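Local coordinates for protein NDP-N-acetyl-D-galactosaminuronic acid dehydrogenase (Methanosarcina mazei Go1, PDB 3G79) that probably oxidises UDP-N-acetyl-alpha-D-mannosamine to its uronic acid in two NAD-dependent steps, at residues E194-V199 with V220-P225. Numbering follows the deposited sequence.
Sequences EHDRIV and VGQVIP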
loop_
_atom_site.group_PDB
_atom_site.type_symbol
_atom_site.label_atom_id
_atom_site.label_comp_id
_atom_site.label_asym_id
_atom_site.label_seq_id
_atom_site.Cartn_x
_atom_site.Cartn_y
_atom_site.Cartn_z
ATOM N N GLU A 194 4.502 24.121 6.335
ATOM C CA GLU A 194 3.269 23.495 5.806
ATOM C C GLU A 194 3.195 21.974 6.057
ATOM O O GLU A 194 2.104 21.401 6.180
ATOM C CB GLU A 194 3.065 23.850 4.340
ATOM C CG GLU A 194 2.958 25.389 4.101
ATOM C CD GLU A 194 3.150 25.851 2.671
ATOM O OE1 GLU A 194 3.304 25.001 1.772
ATOM O OE2 GLU A 194 3.149 27.091 2.426
ATOM N N HIS A 195 4.349 21.334 6.178
ATOM C CA HIS A 195 4.396 19.938 6.541
ATOM C C HIS A 195 3.974 19.731 8.007
ATOM O O HIS A 195 4.460 20.420 8.902
ATOM C CB HIS A 195 5.815 19.417 6.326
ATOM C CG HIS A 195 6.199 19.223 4.886
ATOM N ND1 HIS A 195 5.419 19.657 3.821
ATOM C CD2 HIS A 195 7.290 18.631 4.335
ATOM C CE1 HIS A 195 6.010 19.327 2.683
ATOM N NE2 HIS A 195 7.145 18.710 2.966
ATOM N N ASP A 196 3.059 18.802 8.250
ATOM C CA ASP A 196 2.747 18.378 9.608
ATOM C C ASP A 196 4.042 17.950 10.219
ATOM O O ASP A 196 4.926 17.498 9.515
ATOM C CB ASP A 196 1.772 17.204 9.612
ATOM C CG ASP A 196 0.369 17.601 9.172
ATOM O OD1 ASP A 196 -0.357 16.711 8.709
ATOM O OD2 ASP A 196 -0.014 18.790 9.277
ATOM N N ARG A 197 4.181 18.132 11.526
ATOM C CA ARG A 197 5.463 17.976 12.202
ATOM C C ARG A 197 5.298 16.910 13.271
ATOM O O ARG A 197 4.501 17.073 14.212
ATOM C CB ARG A 197 5.862 19.323 12.818
ATOM C CG ARG A 197 7.285 19.448 13.432
ATOM C CD ARG A 197 8.317 19.286 12.334
ATOM N NE ARG A 197 9.635 19.069 12.894
ATOM C CZ ARG A 197 10.523 20.029 13.165
ATOM N NH1 ARG A 197 10.242 21.284 12.892
ATOM N NH2 ARG A 197 11.698 19.720 13.715
ATOM N N ILE A 198 6.013 15.799 13.116
ATOM C CA ILE A 198 5.975 14.735 14.136
ATOM C C ILE A 198 6.783 15.220 15.370
ATOM O O ILE A 198 7.944 15.671 15.249
ATOM C CB ILE A 198 6.628 13.464 13.590
ATOM C CG1 ILE A 198 6.078 13.087 12.203
ATOM C CG2 ILE A 198 6.643 12.356 14.599
ATOM C CD1 ILE A 198 4.599 12.906 12.069
ATOM N N VAL A 199 6.173 15.167 16.550
ATOM C CA VAL A 199 6.891 15.628 17.746
ATOM C C VAL A 199 6.635 14.590 18.785
ATOM O O VAL A 199 5.477 14.370 19.159
ATOM C CB VAL A 199 6.414 17.027 18.228
ATOM C CG1 VAL A 199 7.004 17.402 19.603
ATOM C CG2 VAL A 199 6.794 18.084 17.216
ATOM N N VAL A 220 -0.515 26.180 8.787
ATOM C CA VAL A 220 -1.059 25.219 7.817
ATOM C C VAL A 220 -0.641 23.830 8.158
ATOM O O VAL A 220 -1.468 22.920 8.143
ATOM C CB VAL A 220 -0.615 25.494 6.360
ATOM C CG1 VAL A 220 -0.524 24.211 5.559
ATOM C CG2 VAL A 220 -1.621 26.389 5.650
ATOM N N GLY A 221 0.655 23.645 8.408
ATOM C CA GLY A 221 1.116 22.387 8.963
ATOM C C GLY A 221 0.485 22.198 10.330
ATOM O O GLY A 221 0.096 23.169 10.981
ATOM N N GLN A 222 0.362 20.956 10.770
ATOM C CA GLN A 222 -0.060 20.707 12.147
ATOM C C GLN A 222 0.918 19.768 12.832
ATOM O O GLN A 222 1.560 18.923 12.188
ATOM C CB GLN A 222 -1.427 20.028 12.206
ATOM C CG GLN A 222 -2.626 20.765 11.627
ATOM C CD GLN A 222 -3.943 20.094 12.060
ATOM O OE1 GLN A 222 -4.727 20.684 12.820
ATOM N NE2 GLN A 222 -4.152 18.844 11.629
ATOM N N VAL A 223 0.990 19.906 14.145
ATOM C CA VAL A 223 1.827 19.082 14.990
ATOM C C VAL A 223 1.162 17.727 15.202
ATOM O O VAL A 223 -0.051 17.635 15.409
ATOM C CB VAL A 223 2.126 19.823 16.322
ATOM C CG1 VAL A 223 2.462 18.885 17.411
ATOM C CG2 VAL A 223 3.251 20.755 16.129
ATOM N N ILE A 224 1.948 16.658 15.095
ATOM C CA ILE A 224 1.430 15.299 15.345
ATOM C C ILE A 224 2.183 14.789 16.555
ATOM O O ILE A 224 3.372 14.459 16.444
ATOM C CB ILE A 224 1.611 14.357 14.143
ATOM C CG1 ILE A 224 0.936 14.945 12.893
ATOM C CG2 ILE A 224 1.039 12.946 14.473
ATOM C CD1 ILE A 224 0.451 13.877 11.873
ATOM N N PRO A 225 1.520 14.777 17.726
ATOM C CA PRO A 225 2.221 14.482 18.997
ATOM C C PRO A 225 2.189 12.980 19.316
ATOM O O PRO A 225 1.143 12.309 19.114
ATOM C CB PRO A 225 1.411 15.279 20.037
ATOM C CG PRO A 225 -0.076 15.233 19.452
ATOM C CD PRO A 225 0.058 14.979 17.920
#
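Arg197, Ile198 and Val199 pair in parallel with Val223, Ile224 and Pro225, their short strand axes 4.6 Å apart and inclined by 27°. The ladder rests on Ile224 N, which reaches Arg197 O at 2.7 Å and a nearly straight 173°, and on Val199 N, which meets Ile224 O at 2.9 Å; Arg197 N probably donates to Gln222 O, whose position is less sure. Strand 223-227 is outermost within this chain on its side of the mixed sheet. Ahead of the strands the two segments stay close, Glu194 O lying 3.1 Å from CA of side-chain-less Gly221. Asp196 extends the pairing: with CG set beside its own backbone N (chi1 -70°), OD2 takes the N-H of Gln222 at 2.7 Å, on the anti side of the carboxylate and slightly out of its plane. Ile198 and Ile224 run side by side on one face, CD1 of Ile198 lying 3.9 Å from CB of Ile224; there Gly269 and Thr268 of the second subunit pack on them. On the other face, Val199 and Val223 meet loosely against helix 204-214, the beta-alpha-beta crossover, while Arg197 NH2 salt-bridges Glu146 and bonds Ala179 O, and NE bonds Pro180 O. The Asp196 carboxylate thus satisfies a backbone N-H just before regular pairing begins, and would probably be stabilised by it.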